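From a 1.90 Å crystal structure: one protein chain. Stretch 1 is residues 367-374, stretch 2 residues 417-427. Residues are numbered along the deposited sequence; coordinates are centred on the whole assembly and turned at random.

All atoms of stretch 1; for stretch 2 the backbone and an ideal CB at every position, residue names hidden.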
ATOM      1  N   ASP B 367     -10.254  10.915  -4.602  1.00 21.66           N
ATOM      2  CA  ASP B 367     -10.381  11.888  -3.566  1.00 22.57           C
ATOM      3  C   ASP B 367      -9.615  11.400  -2.337  1.00 20.82           C
ATOM      4  O   ASP B 367      -9.906  10.342  -1.804  1.00 21.26           O
ATOM      5  CB  ASP B 367     -11.869  12.000  -3.152  1.00 23.54           C
ATOM      6  CG  ASP B 367     -12.112  13.103  -2.142  1.00 28.39           C
ATOM      7  OD1 ASP B 367     -11.296  13.380  -1.215  1.00 30.39           O
ATOM      8  OD2 ASP B 367     -13.169  13.754  -2.233  1.00 36.37           O
ATOM      9  N   LYS B 368      -8.687  12.200  -1.844  1.00 17.67           N
ATOM     10  CA  LYS B 368      -7.830  11.761  -0.775  1.00 19.56           C
ATOM     11  C   LYS B 368      -8.560  11.427   0.559  1.00 21.88           C
ATOM     12  O   LYS B 368      -7.993  10.678   1.404  1.00 19.35           O
ATOM     13  CB  LYS B 368      -6.717  12.746  -0.544  1.00 20.31           C
ATOM     14  CG  LYS B 368      -7.182  14.053   0.082  1.00 24.17           C
ATOM     15  CD  LYS B 368      -6.093  15.074  -0.181  1.00 25.96           C
ATOM     16  CE  LYS B 368      -6.143  16.222   0.795  1.00 35.44           C
ATOM     17  NZ  LYS B 368      -7.132  17.129   0.378  1.00 38.46           N
ATOM     18  N   SER B 369      -9.770  11.948   0.762  1.00 20.95           N
ATOM     19  CA  SER B 369     -10.556  11.668   1.969  1.00 23.71           C
ATOM     20  C   SER B 369     -11.214  10.261   1.913  1.00 22.68           C
ATOM     21  O   SER B 369     -11.753   9.812   2.916  1.00 21.41           O
ATOM     22  CB  SER B 369     -11.617  12.752   2.182  1.00 27.20           C
ATOM     23  OG  SER B 369     -12.568  12.720   1.118  1.00 30.00           O
ATOM     24  N   SER B 370     -11.101   9.578   0.778  1.00 18.09           N
ATOM     25  CA  SER B 370     -11.515   8.207   0.634  1.00 19.57           C
ATOM     26  C   SER B 370     -10.412   7.167   0.971  1.00 19.29           C
ATOM     27  O   SER B 370     -10.664   5.972   0.821  1.00 17.83           O
ATOM     28  CB  SER B 370     -12.101   7.901  -0.789  1.00 17.43           C
ATOM     29  OG  SER B 370     -11.097   7.905  -1.802  1.00 18.83           O
ATOM     30  N   ILE B 371      -9.219   7.635   1.344  1.00 15.98           N
ATOM     31  CA  ILE B 371      -8.040   6.799   1.621  1.00 15.64           C
ATOM     32  C   ILE B 371      -7.823   6.877   3.152  1.00 16.06           C
ATOM     33  O   ILE B 371      -7.658   7.998   3.723  1.00 19.18           O
ATOM     34  CB  ILE B 371      -6.816   7.284   0.848  1.00 16.36           C
ATOM     35  CG1 ILE B 371      -7.079   7.213  -0.676  1.00 16.25           C
ATOM     36  CG2 ILE B 371      -5.612   6.492   1.279  1.00 16.94           C
ATOM     37  CD1 ILE B 371      -5.998   7.830  -1.475  1.00 15.71           C
ATOM     38  N   HIS B 372      -7.989   5.754   3.829  1.00 15.27           N
ATOM     39  CA  HIS B 372      -8.084   5.688   5.271  1.00 14.94           C
ATOM     40  C   HIS B 372      -6.750   5.208   5.847  1.00 15.59           C
ATOM     41  O   HIS B 372      -6.298   4.091   5.492  1.00 16.13           O
ATOM     42  CB  HIS B 372      -9.192   4.759   5.697  1.00 16.55           C
ATOM     43  CG  HIS B 372      -9.376   4.636   7.167  1.00 16.52           C
ATOM     44  ND1 HIS B 372      -9.970   5.623   7.926  1.00 18.84           N
ATOM     45  CD2 HIS B 372      -9.037   3.657   8.033  1.00 16.61           C
ATOM     46  CE1 HIS B 372      -9.969   5.271   9.199  1.00 18.78           C
ATOM     47  NE2 HIS B 372      -9.426   4.068   9.295  1.00 17.88           N
ATOM     48  N   TRP B 373      -6.262   5.908   6.871  1.00 15.44           N
ATOM     49  CA  TRP B 373      -5.119   5.465   7.673  1.00 15.24           C
ATOM     50  C   TRP B 373      -5.599   4.675   8.899  1.00 15.58           C
ATOM     51  O   TRP B 373      -6.208   5.234   9.829  1.00 15.66           O
ATOM     52  CB  TRP B 373      -4.261   6.659   8.122  1.00 15.30           C
ATOM     53  CG  TRP B 373      -3.074   6.305   8.946  1.00 15.72           C
ATOM     54  CD1 TRP B 373      -2.347   5.188   8.847  1.00 16.27           C
ATOM     55  CD2 TRP B 373      -2.425   7.110   9.893  1.00 15.38           C
ATOM     56  NE1 TRP B 373      -1.319   5.184   9.740  1.00 16.13           N
ATOM     57  CE2 TRP B 373      -1.356   6.361  10.416  1.00 16.75           C
ATOM     58  CE3 TRP B 373      -2.655   8.399  10.395  1.00 15.16           C
ATOM     59  CZ2 TRP B 373      -0.494   6.862  11.366  1.00 15.93           C
ATOM     60  CZ3 TRP B 373      -1.825   8.883  11.341  1.00 17.37           C
ATOM     61  CH2 TRP B 373      -0.739   8.126  11.816  1.00 20.30           C
ATOM     62  N   PHE B 374      -5.323   3.359   8.893  1.00 14.59           N
ATOM     63  CA  PHE B 374      -5.796   2.456   9.931  1.00 14.51           C
ATOM     64  C   PHE B 374      -4.860   2.555  11.123  1.00 15.31           C
ATOM     65  O   PHE B 374      -4.033   1.656  11.394  1.00 15.99           O
ATOM     66  CB  PHE B 374      -5.869   0.998   9.420  1.00 14.31           C
ATOM     67  CG  PHE B 374      -7.177   0.663   8.788  1.00 14.26           C
ATOM     68  CD1 PHE B 374      -8.311   0.548   9.559  1.00 13.98           C
ATOM     69  CD2 PHE B 374      -7.278   0.493   7.390  1.00 15.35           C
ATOM     70  CE1 PHE B 374      -9.549   0.273   8.955  1.00 17.59           C
ATOM     71  CE2 PHE B 374      -8.496   0.212   6.823  1.00 15.57           C
ATOM     72  CZ  PHE B 374      -9.643   0.107   7.593  1.00 17.43           C
ATOM     73  N   UNK B 417       7.077   8.976   5.577  1.00 18.09           N
ATOM     74  CA  UNK B 417       6.324  10.047   4.934  1.00 17.76           C
ATOM     75  C   UNK B 417       5.019  10.340   5.626  1.00 18.03           C
ATOM     76  O   UNK B 417       4.235  11.153   5.168  1.00 19.25           O
ATOM     77  CB  UNK B 417       6.053   9.695   3.470  1.00 17.76           C
ATOM     78  N   UNK B 418       4.755   9.706   6.772  1.00 16.77           N
ATOM     79  CA  UNK B 418       3.461   9.817   7.397  1.00 15.80           C
ATOM     80  C   UNK B 418       3.144  11.276   7.832  1.00 16.68           C
ATOM     81  O   UNK B 418       1.991  11.681   7.737  1.00 15.53           O
ATOM     82  CB  UNK B 418       3.400   8.875   8.601  1.00 15.80           C
ATOM     83  N   UNK B 419       4.140  12.057   8.281  1.00 15.56           N
ATOM     84  CA  UNK B 419       3.908  13.450   8.660  1.00 16.21           C
ATOM     85  C   UNK B 419       3.366  14.256   7.506  1.00 16.48           C
ATOM     86  O   UNK B 419       2.493  15.089   7.708  1.00 17.82           O
ATOM     87  CB  UNK B 419       5.200  14.089   9.174  1.00 16.21           C
ATOM     88  N   UNK B 420       3.855  14.001   6.293  1.00 18.21           N
ATOM     89  CA  UNK B 420       3.355  14.685   5.103  1.00 17.89           C
ATOM     90  C   UNK B 420       1.878  14.372   4.828  1.00 18.16           C
ATOM     91  O   UNK B 420       1.069  15.273   4.569  1.00 17.48           O
ATOM     92  CB  UNK B 420       4.201  14.296   3.889  1.00 17.89           C
ATOM     93  N   UNK B 421       1.511  13.112   4.969  1.00 16.67           N
ATOM     94  CA  UNK B 421       0.137  12.697   4.811  1.00 15.13           C
ATOM     95  C   UNK B 421      -0.770  13.356   5.915  1.00 14.47           C
ATOM     96  O   UNK B 421      -1.864  13.869   5.603  1.00 17.48           O
ATOM     97  CB  UNK B 421       0.055  11.170   4.870  1.00 15.13           C
ATOM     98  N   UNK B 422      -0.305  13.348   7.136  1.00 15.49           N
ATOM     99  CA  UNK B 422      -1.062  13.998   8.245  1.00 16.72           C
ATOM    100  C   UNK B 422      -1.230  15.488   7.959  1.00 16.28           C
ATOM    101  O   UNK B 422      -2.344  16.028   8.059  1.00 14.95           O
ATOM    102  CB  UNK B 422      -0.350  13.802   9.585  1.00 16.72           C
ATOM    103  N   UNK B 423      -0.149  16.120   7.600  1.00 17.31           N
ATOM    104  CA  UNK B 423      -0.158  17.590   7.397  1.00 18.30           C
ATOM    105  C   UNK B 423      -1.034  18.029   6.230  1.00 19.13           C
ATOM    106  O   UNK B 423      -1.752  19.036   6.334  1.00 19.29           O
ATOM    107  CB  UNK B 423       1.268  18.093   7.163  1.00 18.30           C
ATOM    108  N   UNK B 424      -0.987  17.302   5.125  1.00 18.36           N
ATOM    109  CA  UNK B 424      -1.559  17.764   3.850  1.00 20.59           C
ATOM    110  C   UNK B 424      -2.738  16.972   3.324  1.00 21.73           C
ATOM    111  O   UNK B 424      -3.497  17.465   2.462  1.00 20.63           O
ATOM    112  CB  UNK B 424      -0.466  17.754   2.779  1.00 20.59           C
ATOM    113  N   UNK B 425      -2.914  15.739   3.768  1.00 17.37           N
ATOM    114  CA  UNK B 425      -3.908  14.919   3.155  1.00 16.73           C
ATOM    115  C   UNK B 425      -5.061  14.658   4.043  1.00 16.27           C
ATOM    116  O   UNK B 425      -6.077  14.206   3.560  1.00 21.13           O
ATOM    117  CB  UNK B 425      -3.297  13.592   2.700  1.00 16.73           C
ATOM    118  N   UNK B 426      -4.951  14.907   5.326  1.00 16.36           N
ATOM    119  CA  UNK B 426      -6.059  14.607   6.212  1.00 17.89           C
ATOM    120  C   UNK B 426      -6.862  15.870   6.559  1.00 20.13           C
ATOM    121  O   UNK B 426      -6.315  16.796   7.129  1.00 22.67           O
ATOM    122  CB  UNK B 426      -5.540  13.942   7.488  1.00 17.89           C
ATOM    123  N   UNK B 427      -8.149  15.866   6.262  1.00 22.21           N
ATOM    124  CA  UNK B 427      -8.996  16.967   6.746  1.00 27.25           C
ATOM    125  C   UNK B 427      -9.538  16.648   8.113  1.00 25.58           C
ATOM    126  O   UNK B 427      -9.263  15.568   8.681  1.00 20.75           O
ATOM    127  CB  UNK B 427     -10.149  17.242   5.779  1.00 27.25           C
TER

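Position 417 precedes the helix, and its ideal CB has nothing of stretch 1 within 5.5 Å, so stretch 1 sets no preference. The N-cap position often suits Ser, Asp, Thr or Asn; the deposited residue is Cys 417, bonded covalently to a group elsewhere in the structure.

Position 418 opens the helix with phi/psi of -63/-35°. Its CA-to-CB bond points toward stretch 1, and the ideal CB lies 5.2 Å from Trp 373 CZ2. That gap leaves room for a chain of moderate length over the indole: Leu, Met, Gln, Lys or Arg could all reach it, the last two with ends that suit the ring's electron-rich face. The residue is Gln 418, with chi1 t and chi2 p. Its CG sits 4.1 Å from the centroid of the Trp 373 six-membered ring, 24° off the normal, a CH-pi contact. NE2 of Gln 418 also lies over a face of the indole, 3.3 Å from CD2 of Trp 373.

Positions 419 and 420 are out of reach of stretch 1, which cannot discriminate between side chains there. They hold Ala 419 and Thr 420, the latter hydrogen-bonded through OG1 elsewhere in the structure.

Position 421 points toward stretch 1, yet no atom of it lies within 5.5 Å of the ideal CB. A small residue would stop short. Met or Phe could at best approach the Ile 371 side chain; Trp, Tyr or Arg could also bring a donor toward the carbonyls of Lys 368 and Ile 371, directly or through water. The residue is Trp 421, chi1 t. Its CZ2 comes 3.9 Å from Ile 371 CG2, an apolar contact, and 4.1 Å from Lys 368 O. The indole nitrogen is bridged to the strand by water 2, which accepts from Trp 421 NE1 at 3.0 Å and donates to Ile 371 O at 2.7 Å.

At 422 the CA-to-CB bond is sideways, but the ideal CB is 5.4 Å from Trp 373 CZ3. An apolar chain that bends back, such as Ile, Leu or Met, would fit. Ile 422 does so, placing CD1 3.9 Å from Trp 373 CZ3.

Position 423 is out of reach and holds Arg 423. Position 424 is sideways and equally undemanding; His 424 leads its ring away, while its backbone O lies 3.4 Å from Lys 368 CE.

Position 425 places its ideal CB 4.3 Å from Lys 368 CD, so the lysine chain already occupies nearby space; Ala, Ser or Cys would suit most simply. Ser 425 has CB 4.2 Å from Lys 368 CD. Its backbone O, 3.4 Å from Lys 368 CE, lies 3.0 Å from the O of water 1, and the same water O lies 2.7 Å from Lys 368 O, so the water links the two backbones.

Position 426 points away, with no atom of stretch 1 within 5.5 Å of its ideal CB; a side chain of some length, such as Met, Leu, Gln, Lys or Arg, could turn its end back to Trp 373, while a short one would not. Met 426 manages this: SD is 4.1 Å from Trp 373 CE3 and 5.4 Å from the six-membered ring centroid, an oblique sulfur-aromatic approach.

Position 427 points toward stretch 1 without contact. Its N-cap setting favours Ser, Thr, Asp or Asn, and it holds Ser 427.

Stretch 2 417-427: CQATWIRHSMS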
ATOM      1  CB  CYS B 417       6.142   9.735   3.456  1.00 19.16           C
ATOM      2  SG  CYS B 417       5.635  11.238   2.566  1.00 21.72           S
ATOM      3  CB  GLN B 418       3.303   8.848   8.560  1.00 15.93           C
ATOM      4  CG  GLN B 418       1.921   8.858   9.233  1.00 15.88           C
ATOM      5  CD  GLN B 418       0.873   8.249   8.328  1.00 18.21           C
ATOM      6  OE1 GLN B 418       1.081   7.157   7.774  1.00 21.43           O
ATOM      7  NE2 GLN B 418      -0.210   8.914   8.159  1.00 19.04           N
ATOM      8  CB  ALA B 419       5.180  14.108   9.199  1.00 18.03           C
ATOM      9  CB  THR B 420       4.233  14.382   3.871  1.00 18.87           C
ATOM     10  OG1 THR B 420       5.535  14.886   4.125  1.00 21.67           O
ATOM     11  CG2 THR B 420       3.654  14.995   2.581  1.00 17.59           C
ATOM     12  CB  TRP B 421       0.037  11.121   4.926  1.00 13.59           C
ATOM     13  CG  TRP B 421      -1.333  10.644   4.648  1.00 13.88           C
ATOM     14  CD1 TRP B 421      -2.336  10.398   5.556  1.00 14.59           C
ATOM     15  CD2 TRP B 421      -1.906  10.461   3.361  1.00 14.28           C
ATOM     16  NE1 TRP B 421      -3.468  10.086   4.911  1.00 13.96           N
ATOM     17  CE2 TRP B 421      -3.231  10.124   3.552  1.00 13.20           C
ATOM     18  CE3 TRP B 421      -1.409  10.617   2.043  1.00 15.81           C
ATOM     19  CZ2 TRP B 421      -4.090   9.878   2.507  1.00 16.50           C
ATOM     20  CZ3 TRP B 421      -2.275  10.360   0.957  1.00 16.48           C
ATOM     21  CH2 TRP B 421      -3.605  10.024   1.204  1.00 16.82           C
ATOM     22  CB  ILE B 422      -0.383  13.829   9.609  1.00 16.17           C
ATOM     23  CG1 ILE B 422      -0.440  12.358  10.031  1.00 16.12           C
ATOM     24  CG2 ILE B 422      -1.076  14.696  10.704  1.00 17.04           C
ATOM     25  CD1 ILE B 422       0.450  12.016  11.177  1.00 18.51           C
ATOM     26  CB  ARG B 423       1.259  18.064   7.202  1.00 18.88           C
ATOM     27  CG  ARG B 423       1.422  19.579   6.905  1.00 19.25           C
ATOM     28  CD  ARG B 423       2.883  19.940   6.733  1.00 18.24           C
ATOM     29  NE  ARG B 423       3.536  19.662   7.974  1.00 18.90           N
ATOM     30  CZ  ARG B 423       4.610  18.872   8.193  1.00 20.02           C
ATOM     31  NH1 ARG B 423       5.255  18.307   7.196  1.00 20.63           N
ATOM     32  NH2 ARG B 423       5.020  18.697   9.451  1.00 20.63           N
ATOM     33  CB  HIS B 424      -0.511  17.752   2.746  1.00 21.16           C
ATOM     34  CG  HIS B 424       0.588  18.718   2.988  1.00 20.68           C
ATOM     35  ND1 HIS B 424       0.417  20.081   2.850  1.00 20.00           N
ATOM     36  CD2 HIS B 424       1.866  18.527   3.347  1.00 21.79           C
ATOM     37  CE1 HIS B 424       1.547  20.683   3.140  1.00 20.44           C
ATOM     38  NE2 HIS B 424       2.444  19.765   3.453  1.00 22.93           N
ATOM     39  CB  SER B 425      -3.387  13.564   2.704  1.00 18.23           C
ATOM     40  OG  SER B 425      -2.363  13.709   1.783  1.00 19.36           O
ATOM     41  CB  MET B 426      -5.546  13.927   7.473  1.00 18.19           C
ATOM     42  CG  MET B 426      -4.922  12.508   7.199  1.00 20.36           C
ATOM     43  SD  MET B 426      -4.160  11.768   8.654  1.00 20.72           S
ATOM     44  CE  MET B 426      -5.549  11.255   9.610  1.00 20.74           C
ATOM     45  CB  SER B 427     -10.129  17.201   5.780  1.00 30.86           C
ATOM     46  OG  SER B 427     -11.030  16.097   5.814  1.00 33.63           O
TER
HETATM   47  O   HOH W   1      -7.303  11.517   3.883  1.00 21.28           O
HETATM   48  O   HOH W   2      -6.345   9.573   5.525  1.00 16.64           O
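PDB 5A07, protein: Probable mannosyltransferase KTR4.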